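Local coordinates for protein annexin A8 (Homo sapiens, PDB 1W3W) that binds calcium and phospholipid as a member of the annexin family and acts as an indirect inhibitor of the thromboplastin-specific complex in blood coagulation, at residues S17-Y31 against Q55-F67. Residues are numbered along the deposited sequence; the frame is centred on the assembly and turned at random.
Sequences SSSHFNPDPDAETLY and QRQQIAKSFKAQF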
ATOM      1  N   SER A  17      13.927  -0.852 -21.225  0.50 43.68           N
ATOM      2  CA  SER A  17      15.135  -1.072 -20.379  0.50 43.67           C
ATOM      3  C   SER A  17      15.391  -2.560 -20.161  0.50 43.53           C
ATOM      4  O   SER A  17      16.539  -2.993 -20.040  0.50 43.59           O
ATOM      5  CB  SER A  17      14.975  -0.368 -19.027  0.50 43.77           C
ATOM      6  OG  SER A  17      16.236  -0.107 -18.437  0.50 43.69           O
ATOM      7  N   SER A  18      14.319  -3.345 -20.117  0.50 43.20           N
ATOM      8  CA  SER A  18      14.444  -4.779 -19.874  0.50 43.09           C
ATOM      9  C   SER A  18      14.500  -5.584 -21.181  0.50 42.73           C
ATOM     10  O   SER A  18      14.250  -6.790 -21.189  0.50 42.85           O
ATOM     11  CB  SER A  18      13.296  -5.275 -18.981  0.50 43.03           C
ATOM     12  OG  SER A  18      13.749  -6.284 -18.088  0.50 43.41           O
ATOM     13  N   SER A  19      14.844  -4.919 -22.281  0.50 42.28           N
ATOM     14  CA  SER A  19      14.965  -5.600 -23.574  0.50 41.70           C
ATOM     15  C   SER A  19      15.923  -6.790 -23.480  0.50 41.00           C
ATOM     16  O   SER A  19      15.687  -7.836 -24.088  0.50 41.12           O
ATOM     17  CB  SER A  19      15.437  -4.631 -24.666  0.50 41.78           C
ATOM     18  OG  SER A  19      16.841  -4.440 -24.621  0.50 41.85           O
ATOM     19  N   HIS A  20      17.007  -6.608 -22.726  0.70 39.93           N
ATOM     20  CA  HIS A  20      18.014  -7.650 -22.512  0.80 38.97           C
ATOM     21  C   HIS A  20      19.089  -7.143 -21.538  1.00 37.40           C
ATOM     22  O   HIS A  20      19.682  -6.074 -21.768  1.00 38.76           O
ATOM     23  CB  HIS A  20      18.668  -8.035 -23.832  0.50 39.05           C
ATOM     24  CG  HIS A  20      19.735  -9.068 -23.683  0.50 39.66           C
ATOM     25  ND1 HIS A  20      19.680 -10.048 -22.717  0.50 40.22           N
ATOM     26  CD2 HIS A  20      20.890  -9.266 -24.361  0.50 40.40           C
ATOM     27  CE1 HIS A  20      20.752 -10.811 -22.808  0.50 41.00           C
ATOM     28  NE2 HIS A  20      21.502 -10.361 -23.801  0.50 41.07           N
ATOM     29  N   PHE A  21      19.370  -7.902 -20.478  1.00 34.74           N
ATOM     30  CA  PHE A  21      20.067  -7.330 -19.320  1.00 32.17           C
ATOM     31  C   PHE A  21      21.128  -8.239 -18.687  1.00 30.62           C
ATOM     32  O   PHE A  21      20.838  -9.372 -18.285  1.00 30.92           O
ATOM     33  CB  PHE A  21      19.016  -6.940 -18.268  1.00 31.98           C
ATOM     34  CG  PHE A  21      19.589  -6.308 -17.042  1.00 28.89           C
ATOM     35  CD1 PHE A  21      20.227  -5.079 -17.117  1.00 27.14           C
ATOM     36  CD2 PHE A  21      19.514  -6.952 -15.817  1.00 26.47           C
ATOM     37  CE1 PHE A  21      20.763  -4.499 -15.976  1.00 26.22           C
ATOM     38  CE2 PHE A  21      20.047  -6.383 -14.688  1.00 24.76           C
ATOM     39  CZ  PHE A  21      20.674  -5.159 -14.768  1.00 24.41           C
ATOM     40  N   ASN A  22      22.349  -7.720 -18.593  1.00 28.48           N
ATOM     41  CA  ASN A  22      23.444  -8.370 -17.866  1.00 27.16           C
ATOM     42  C   ASN A  22      23.571  -7.701 -16.493  1.00 25.08           C
ATOM     43  O   ASN A  22      23.984  -6.546 -16.423  1.00 24.58           O
ATOM     44  CB  ASN A  22      24.759  -8.229 -18.659  1.00 27.28           C
ATOM     45  CG  ASN A  22      25.981  -8.780 -17.916  1.00 28.86           C
ATOM     46  OD1 ASN A  22      25.863  -9.513 -16.931  1.00 27.95           O
ATOM     47  ND2 ASN A  22      27.177  -8.440 -18.418  1.00 30.26           N
ATOM     48  N   PRO A  23      23.230  -8.407 -15.411  1.00 23.30           N
ATOM     49  CA  PRO A  23      23.319  -7.837 -14.052  1.00 22.33           C
ATOM     50  C   PRO A  23      24.725  -7.744 -13.435  1.00 21.82           C
ATOM     51  O   PRO A  23      24.869  -7.105 -12.390  1.00 21.46           O
ATOM     52  CB  PRO A  23      22.492  -8.819 -13.225  1.00 21.88           C
ATOM     53  CG  PRO A  23      22.676 -10.099 -13.914  1.00 22.70           C
ATOM     54  CD  PRO A  23      22.707  -9.788 -15.378  1.00 22.82           C
ATOM     55  N   ASP A  24      25.723  -8.389 -14.036  1.00 21.15           N
ATOM     56  CA  ASP A  24      27.038  -8.534 -13.415  1.00 20.93           C
ATOM     57  C   ASP A  24      27.752  -7.214 -13.132  1.00 20.17           C
ATOM     58  O   ASP A  24      28.262  -7.035 -12.042  1.00 20.19           O
ATOM     59  CB  ASP A  24      27.941  -9.470 -14.250  1.00 21.97           C
ATOM     60  CG  ASP A  24      27.494 -10.928 -14.205  1.00 23.31           C
ATOM     61  OD1 ASP A  24      26.601 -11.303 -13.405  1.00 24.71           O
ATOM     62  OD2 ASP A  24      28.004 -11.785 -14.944  1.00 25.99           O
ATOM     63  N   PRO A  25      27.810  -6.283 -14.085  1.00 19.32           N
ATOM     64  CA  PRO A  25      28.441  -4.980 -13.824  1.00 18.21           C
ATOM     65  C   PRO A  25      27.788  -4.198 -12.693  1.00 17.12           C
ATOM     66  O   PRO A  25      28.486  -3.605 -11.893  1.00 16.14           O
ATOM     67  CB  PRO A  25      28.262  -4.217 -15.144  1.00 18.85           C
ATOM     68  CG  PRO A  25      28.012  -5.263 -16.180  1.00 19.44           C
ATOM     69  CD  PRO A  25      27.350  -6.407 -15.480  1.00 19.89           C
ATOM     70  N   ASP A  26      26.459  -4.200 -12.632  1.00 16.59           N
ATOM     71  CA  ASP A  26      25.751  -3.536 -11.538  1.00 16.20           C
ATOM     72  C   ASP A  26      26.117  -4.154 -10.176  1.00 15.55           C
ATOM     73  O   ASP A  26      26.313  -3.442  -9.201  1.00 15.05           O
ATOM     74  CB  ASP A  26      24.241  -3.609 -11.758  1.00 15.77           C
ATOM     75  CG  ASP A  26      23.744  -2.609 -12.799  1.00 15.40           C
ATOM     76  OD1 ASP A  26      22.673  -2.849 -13.383  1.00 16.65           O
ATOM     77  OD2 ASP A  26      24.340  -1.558 -13.093  1.00 16.02           O
ATOM     78  N   ALA A  27      26.188  -5.473 -10.117  1.00 15.94           N
ATOM     79  CA  ALA A  27      26.593  -6.160  -8.890  1.00 16.56           C
ATOM     80  C   ALA A  27      27.984  -5.710  -8.491  1.00 17.69           C
ATOM     81  O   ALA A  27      28.248  -5.443  -7.331  1.00 17.75           O
ATOM     82  CB  ALA A  27      26.552  -7.681  -9.083  1.00 16.39           C
ATOM     83  N   GLU A  28      28.880  -5.605  -9.468  1.00 19.19           N
ATOM     84  CA  GLU A  28      30.233  -5.122  -9.210  1.00 20.25           C
ATOM     85  C   GLU A  28      30.273  -3.672  -8.742  1.00 19.85           C
ATOM     86  O   GLU A  28      31.055  -3.327  -7.864  1.00 19.92           O
ATOM     87  CB  GLU A  28      31.118  -5.289 -10.447  1.00 21.16           C
ATOM     88  CG  GLU A  28      32.600  -5.233 -10.115  1.00 25.53           C
ATOM     89  CD  GLU A  28      33.467  -5.313 -11.349  1.00 30.85           C
ATOM     90  OE1 GLU A  28      33.282  -4.475 -12.247  1.00 34.04           O
ATOM     91  OE2 GLU A  28      34.325  -6.219 -11.414  1.00 35.32           O
ATOM     92  N   THR A  29      29.423  -2.820  -9.302  1.00 19.01           N
ATOM     93  CA  THR A  29      29.337  -1.458  -8.824  1.00 18.97           C
ATOM     94  C   THR A  29      28.942  -1.412  -7.350  1.00 18.20           C
ATOM     95  O   THR A  29      29.518  -0.663  -6.580  1.00 18.08           O
ATOM     96  CB  THR A  29      28.321  -0.677  -9.649  1.00 18.77           C
ATOM     97  OG1 THR A  29      28.773  -0.595 -10.995  1.00 19.46           O
ATOM     98  CG2 THR A  29      28.256   0.769  -9.195  1.00 20.09           C
ATOM     99  N   LEU A  30      27.956  -2.210  -6.958  1.00 17.63           N
ATOM    100  CA  LEU A  30      27.515  -2.224  -5.568  1.00 17.77           C
ATOM    101  C   LEU A  30      28.612  -2.762  -4.635  1.00 18.28           C
ATOM    102  O   LEU A  30      28.826  -2.228  -3.554  1.00 17.79           O
ATOM    103  CB  LEU A  30      26.250  -3.048  -5.412  1.00 17.49           C
ATOM    104  CG  LEU A  30      25.016  -2.529  -6.129  1.00 17.47           C
ATOM    105  CD1 LEU A  30      23.869  -3.505  -5.981  1.00 18.56           C
ATOM    106  CD2 LEU A  30      24.641  -1.160  -5.603  1.00 17.62           C
ATOM    107  N   TYR A  31      29.309  -3.800  -5.081  1.00 19.44           N
ATOM    108  CA  TYR A  31      30.433  -4.355  -4.344  1.00 20.89           C
ATOM    109  C   TYR A  31      31.491  -3.283  -4.051  1.00 21.27           C
ATOM    110  O   TYR A  31      31.878  -3.075  -2.908  1.00 20.95           O
ATOM    111  CB  TYR A  31      31.029  -5.516  -5.134  1.00 21.90           C
ATOM    112  CG  TYR A  31      32.246  -6.164  -4.502  1.00 24.89           C
ATOM    113  CD1 TYR A  31      32.114  -7.050  -3.434  1.00 28.14           C
ATOM    114  CD2 TYR A  31      33.526  -5.899  -4.985  1.00 28.79           C
ATOM    115  CE1 TYR A  31      33.234  -7.667  -2.860  1.00 30.73           C
ATOM    116  CE2 TYR A  31      34.654  -6.502  -4.414  1.00 31.14           C
ATOM    117  CZ  TYR A  31      34.498  -7.385  -3.356  1.00 31.31           C
ATOM    118  OH  TYR A  31      35.611  -7.982  -2.792  1.00 34.27           O
ATOM    119  N   GLN A  55      15.100  -6.642 -12.304  1.00 14.46           N
ATOM    120  CA  GLN A  55      16.526  -6.453 -12.513  1.00 14.48           C
ATOM    121  C   GLN A  55      17.308  -6.453 -11.198  1.00 14.01           C
ATOM    122  O   GLN A  55      18.386  -7.027 -11.140  1.00 13.50           O
ATOM    123  CB  GLN A  55      16.809  -5.169 -13.277  1.00 14.83           C
ATOM    124  CG  GLN A  55      16.364  -5.218 -14.720  1.00 17.21           C
ATOM    125  CD  GLN A  55      16.498  -3.885 -15.416  1.00 19.18           C
ATOM    126  OE1 GLN A  55      16.327  -2.832 -14.801  1.00 17.25           O
ATOM    127  NE2 GLN A  55      16.796  -3.924 -16.720  1.00 23.46           N
ATOM    128  N   ARG A  56      16.764  -5.826 -10.156  1.00 13.30           N
ATOM    129  CA  ARG A  56      17.351  -5.926  -8.828  1.00 13.73           C
ATOM    130  C   ARG A  56      17.499  -7.364  -8.322  1.00 13.58           C
ATOM    131  O   ARG A  56      18.484  -7.669  -7.672  1.00 13.17           O
ATOM    132  CB  ARG A  56      16.549  -5.136  -7.800  1.00 14.00           C
ATOM    133  CG  ARG A  56      16.577  -3.648  -7.973  1.00 14.21           C
ATOM    134  CD  ARG A  56      15.765  -2.923  -6.877  1.00 15.83           C
ATOM    135  NE  ARG A  56      15.188  -1.742  -7.483  1.00 17.30           N
ATOM    136  CZ  ARG A  56      13.907  -1.431  -7.553  1.00 15.38           C
ATOM    137  NH1 ARG A  56      12.960  -2.154  -6.961  1.00 14.53           N
ATOM    138  NH2 ARG A  56      13.584  -0.333  -8.218  1.00 15.66           N
ATOM    139  N   GLN A  57      16.524  -8.229  -8.590  1.00 13.72           N
ATOM    140  CA  GLN A  57      16.605  -9.629  -8.170  1.00 14.36           C
ATOM    141  C   GLN A  57      17.742 -10.354  -8.900  1.00 14.98           C
ATOM    142  O   GLN A  57      18.465 -11.164  -8.306  1.00 15.43           O
ATOM    143  CB  GLN A  57      15.270 -10.360  -8.407  1.00 14.63           C
ATOM    144  CG  GLN A  57      14.031  -9.712  -7.754  1.00 15.39           C
ATOM    145  CD  GLN A  57      14.240  -9.342  -6.304  1.00 15.64           C
ATOM    146  OE1 GLN A  57      14.858 -10.090  -5.562  1.00 17.70           O
ATOM    147  NE2 GLN A  57      13.722  -8.194  -5.897  1.00 17.40           N
ATOM    148  N   GLN A  58      17.926 -10.026 -10.174  1.00 15.33           N
ATOM    149  CA  GLN A  58      19.031 -10.561 -10.967  1.00 15.92           C
ATOM    150  C   GLN A  58      20.374 -10.059 -10.442  1.00 15.71           C
ATOM    151  O   GLN A  58      21.332 -10.822 -10.339  1.00 15.82           O
ATOM    152  CB  GLN A  58      18.874 -10.177 -12.440  1.00 15.85           C
ATOM    153  CG  GLN A  58      17.634 -10.740 -13.100  1.00 18.75           C
ATOM    154  CD  GLN A  58      17.464 -10.241 -14.538  1.00 23.68           C
ATOM    155  OE1 GLN A  58      16.624  -9.382 -14.810  1.00 27.70           O
ATOM    156  NE2 GLN A  58      18.248 -10.785 -15.448  1.00 25.10           N
ATOM    157  N   ILE A  59      20.430  -8.775 -10.105  1.00 15.46           N
ATOM    158  CA  ILE A  59      21.613  -8.179  -9.495  1.00 15.49           C
ATOM    159  C   ILE A  59      21.954  -8.876  -8.158  1.00 15.85           C
ATOM    160  O   ILE A  59      23.109  -9.193  -7.899  1.00 15.56           O
ATOM    161  CB  ILE A  59      21.424  -6.661  -9.309  1.00 15.01           C
ATOM    162  CG1 ILE A  59      21.414  -5.954 -10.675  1.00 14.97           C
ATOM    163  CG2 ILE A  59      22.549  -6.080  -8.480  1.00 16.30           C
ATOM    164  CD1 ILE A  59      20.930  -4.534 -10.618  1.00 15.55           C
ATOM    165  N   ALA A  60      20.947  -9.132  -7.339  1.00 16.45           N
ATOM    166  CA  ALA A  60      21.153  -9.823  -6.061  1.00 17.03           C
ATOM    167  C   ALA A  60      21.756 -11.206  -6.275  1.00 18.38           C
ATOM    168  O   ALA A  60      22.699 -11.600  -5.566  1.00 18.48           O
ATOM    169  CB  ALA A  60      19.843  -9.920  -5.276  1.00 16.56           C
ATOM    170  N   LYS A  61      21.249 -11.934  -7.269  1.00 19.53           N
ATOM    171  CA  LYS A  61      21.759 -13.278  -7.569  1.00 21.07           C
ATOM    172  C   LYS A  61      23.206 -13.247  -8.057  1.00 20.90           C
ATOM    173  O   LYS A  61      24.038 -14.056  -7.631  1.00 20.69           O
ATOM    174  CB  LYS A  61      20.877 -13.970  -8.605  1.00 22.09           C
ATOM    175  CG  LYS A  61      21.211 -15.447  -8.787  1.00 26.70           C
ATOM    176  CD  LYS A  61      20.089 -16.209  -9.503  1.00 31.47           C
ATOM    177  CE  LYS A  61      20.620 -17.246 -10.504  1.00 34.18           C
ATOM    178  NZ  LYS A  61      20.005 -18.598 -10.303  1.00 36.54           N
ATOM    179  N   SER A  62      23.505 -12.310  -8.946  1.00 20.15           N
ATOM    180  CA  SER A  62      24.857 -12.122  -9.447  1.00 20.31           C
ATOM    181  C   SER A  62      25.815 -11.714  -8.334  1.00 20.10           C
ATOM    182  O   SER A  62      26.947 -12.166  -8.307  1.00 20.15           O
ATOM    183  CB  SER A  62      24.891 -11.073 -10.570  1.00 20.25           C
ATOM    184  OG  SER A  62      26.223 -10.752 -10.932  1.00 19.97           O
ATOM    185  N   PHE A  63      25.348 -10.870  -7.423  1.00 19.97           N
ATOM    186  CA  PHE A  63      26.150 -10.390  -6.308  1.00 20.33           C
ATOM    187  C   PHE A  63      26.550 -11.556  -5.399  1.00 21.63           C
ATOM    188  O   PHE A  63      27.687 -11.616  -4.957  1.00 21.19           O
ATOM    189  CB  PHE A  63      25.370  -9.335  -5.525  1.00 20.07           C
ATOM    190  CG  PHE A  63      26.159  -8.656  -4.439  1.00 19.53           C
ATOM    191  CD1 PHE A  63      26.234  -9.208  -3.156  1.00 18.01           C
ATOM    192  CD2 PHE A  63      26.788  -7.441  -4.681  1.00 17.27           C
ATOM    193  CE1 PHE A  63      26.948  -8.563  -2.146  1.00 17.65           C
ATOM    194  CE2 PHE A  63      27.498  -6.792  -3.673  1.00 18.21           C
ATOM    195  CZ  PHE A  63      27.580  -7.355  -2.407  1.00 17.50           C
ATOM    196  N   LYS A  64      25.624 -12.474  -5.138  1.00 23.02           N
ATOM    197  CA  LYS A  64      25.895 -13.605  -4.257  1.00 24.99           C
ATOM    198  C   LYS A  64      26.818 -14.639  -4.919  1.00 25.66           C
ATOM    199  O   LYS A  64      27.687 -15.222  -4.255  1.00 26.07           O
ATOM    200  CB  LYS A  64      24.599 -14.272  -3.811  1.00 25.04           C
ATOM    201  CG  LYS A  64      24.772 -15.186  -2.577  1.00 28.13           C
ATOM    202  CD  LYS A  64      23.473 -15.914  -2.214  1.00 31.35           C
ATOM    203  CE  LYS A  64      22.326 -14.943  -1.886  1.00 34.06           C
ATOM    204  NZ  LYS A  64      21.260 -15.530  -1.007  1.00 34.84           N
ATOM    205  N   ALA A  65      26.623 -14.868  -6.211  1.00 26.00           N
ATOM    206  CA  ALA A  65      27.467 -15.789  -6.957  1.00 26.93           C
ATOM    207  C   ALA A  65      28.915 -15.297  -7.033  1.00 27.48           C
ATOM    208  O   ALA A  65      29.849 -16.090  -6.863  1.00 28.02           O
ATOM    209  CB  ALA A  65      26.904 -16.005  -8.366  1.00 27.17           C
ATOM    210  N   GLN A  66      29.094 -13.993  -7.268  1.00 27.42           N
ATOM    211  CA  GLN A  66      30.425 -13.392  -7.454  1.00 27.70           C
ATOM    212  C   GLN A  66      31.172 -13.120  -6.143  1.00 27.77           C
ATOM    213  O   GLN A  66      32.385 -13.276  -6.083  1.00 27.32           O
ATOM    214  CB  GLN A  66      30.320 -12.057  -8.196  1.00 27.58           C
ATOM    215  CG  GLN A  66      29.932 -12.133  -9.668  1.00 27.91           C
ATOM    216  CD  GLN A  66      30.079 -10.777 -10.344  1.00 28.12           C
ATOM    217  OE1 GLN A  66      31.195 -10.322 -10.556  1.00 28.11           O
ATOM    218  NE2 GLN A  66      28.957 -10.114 -10.639  1.00 26.14           N
ATOM    219  N   PHE A  67      30.451 -12.700  -5.110  1.00 27.77           N
ATOM    220  CA  PHE A  67      31.076 -12.149  -3.905  1.00 28.23           C
ATOM    221  C   PHE A  67      30.731 -12.912  -2.629  1.00 28.62           C
ATOM    222  O   PHE A  67      31.254 -12.603  -1.576  1.00 29.11           O
ATOM    223  CB  PHE A  67      30.735 -10.654  -3.779  1.00 27.94           C
ATOM    224  CG  PHE A  67      31.056  -9.868  -5.031  1.00 27.85           C
ATOM    225  CD1 PHE A  67      32.363  -9.815  -5.505  1.00 27.69           C
ATOM    226  CD2 PHE A  67      30.051  -9.229  -5.757  1.00 27.16           C
ATOM    227  CE1 PHE A  67      32.673  -9.128  -6.660  1.00 28.70           C
ATOM    228  CE2 PHE A  67      30.348  -8.542  -6.919  1.00 27.11           C
ATOM    229  CZ  PHE A  67      31.660  -8.490  -7.376  1.00 28.83           C
TER
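Ala27 sits as a knob in a hole formed by Ile59, Ser62, Phe63 and Gln66. Ala27 CB lies 4.1 Å from Phe63 CB. Leu30 CD1 packs on Ile59 CG2 at 3.8 Å, and Leu71 of helix 71-78 touches both side chains. Ile59 CD1 reaches Asp26 CB at 3.6 Å, while the carboxylate of Asp26 turns to a salt bridge with Arg51. Phe63 presents its ring edge to the Tyr31 backbone N. Tyr31 and Phe67 form an offset stack, with centroids 3.9 Å apart and planes 9° from parallel. Tyr31 CG is anti to the backbone N (chi1 178°), which swings the ring over Phe67. Both segments fall in the predicted first annexin repeat, part of the all-helical annexin fold, and the axes of the two short helical segments cross at -67°. Pro23 packs on Gln58 and Ile59. Phe21 lays one face against Gln55, whose CG makes a CH-pi contact. At the polar edge, Asn22 OD1 caps the helix start by accepting from Asp24 N. Ser62 OG donates to Asp24 OD1 at 2.6 Å, on the anti side of the carboxylate but well out of its plane. Ser62 OG also accepts from Gln66 NE2 at 2.8 Å; that amide nitrogen makes a weak bond to Asp24 O.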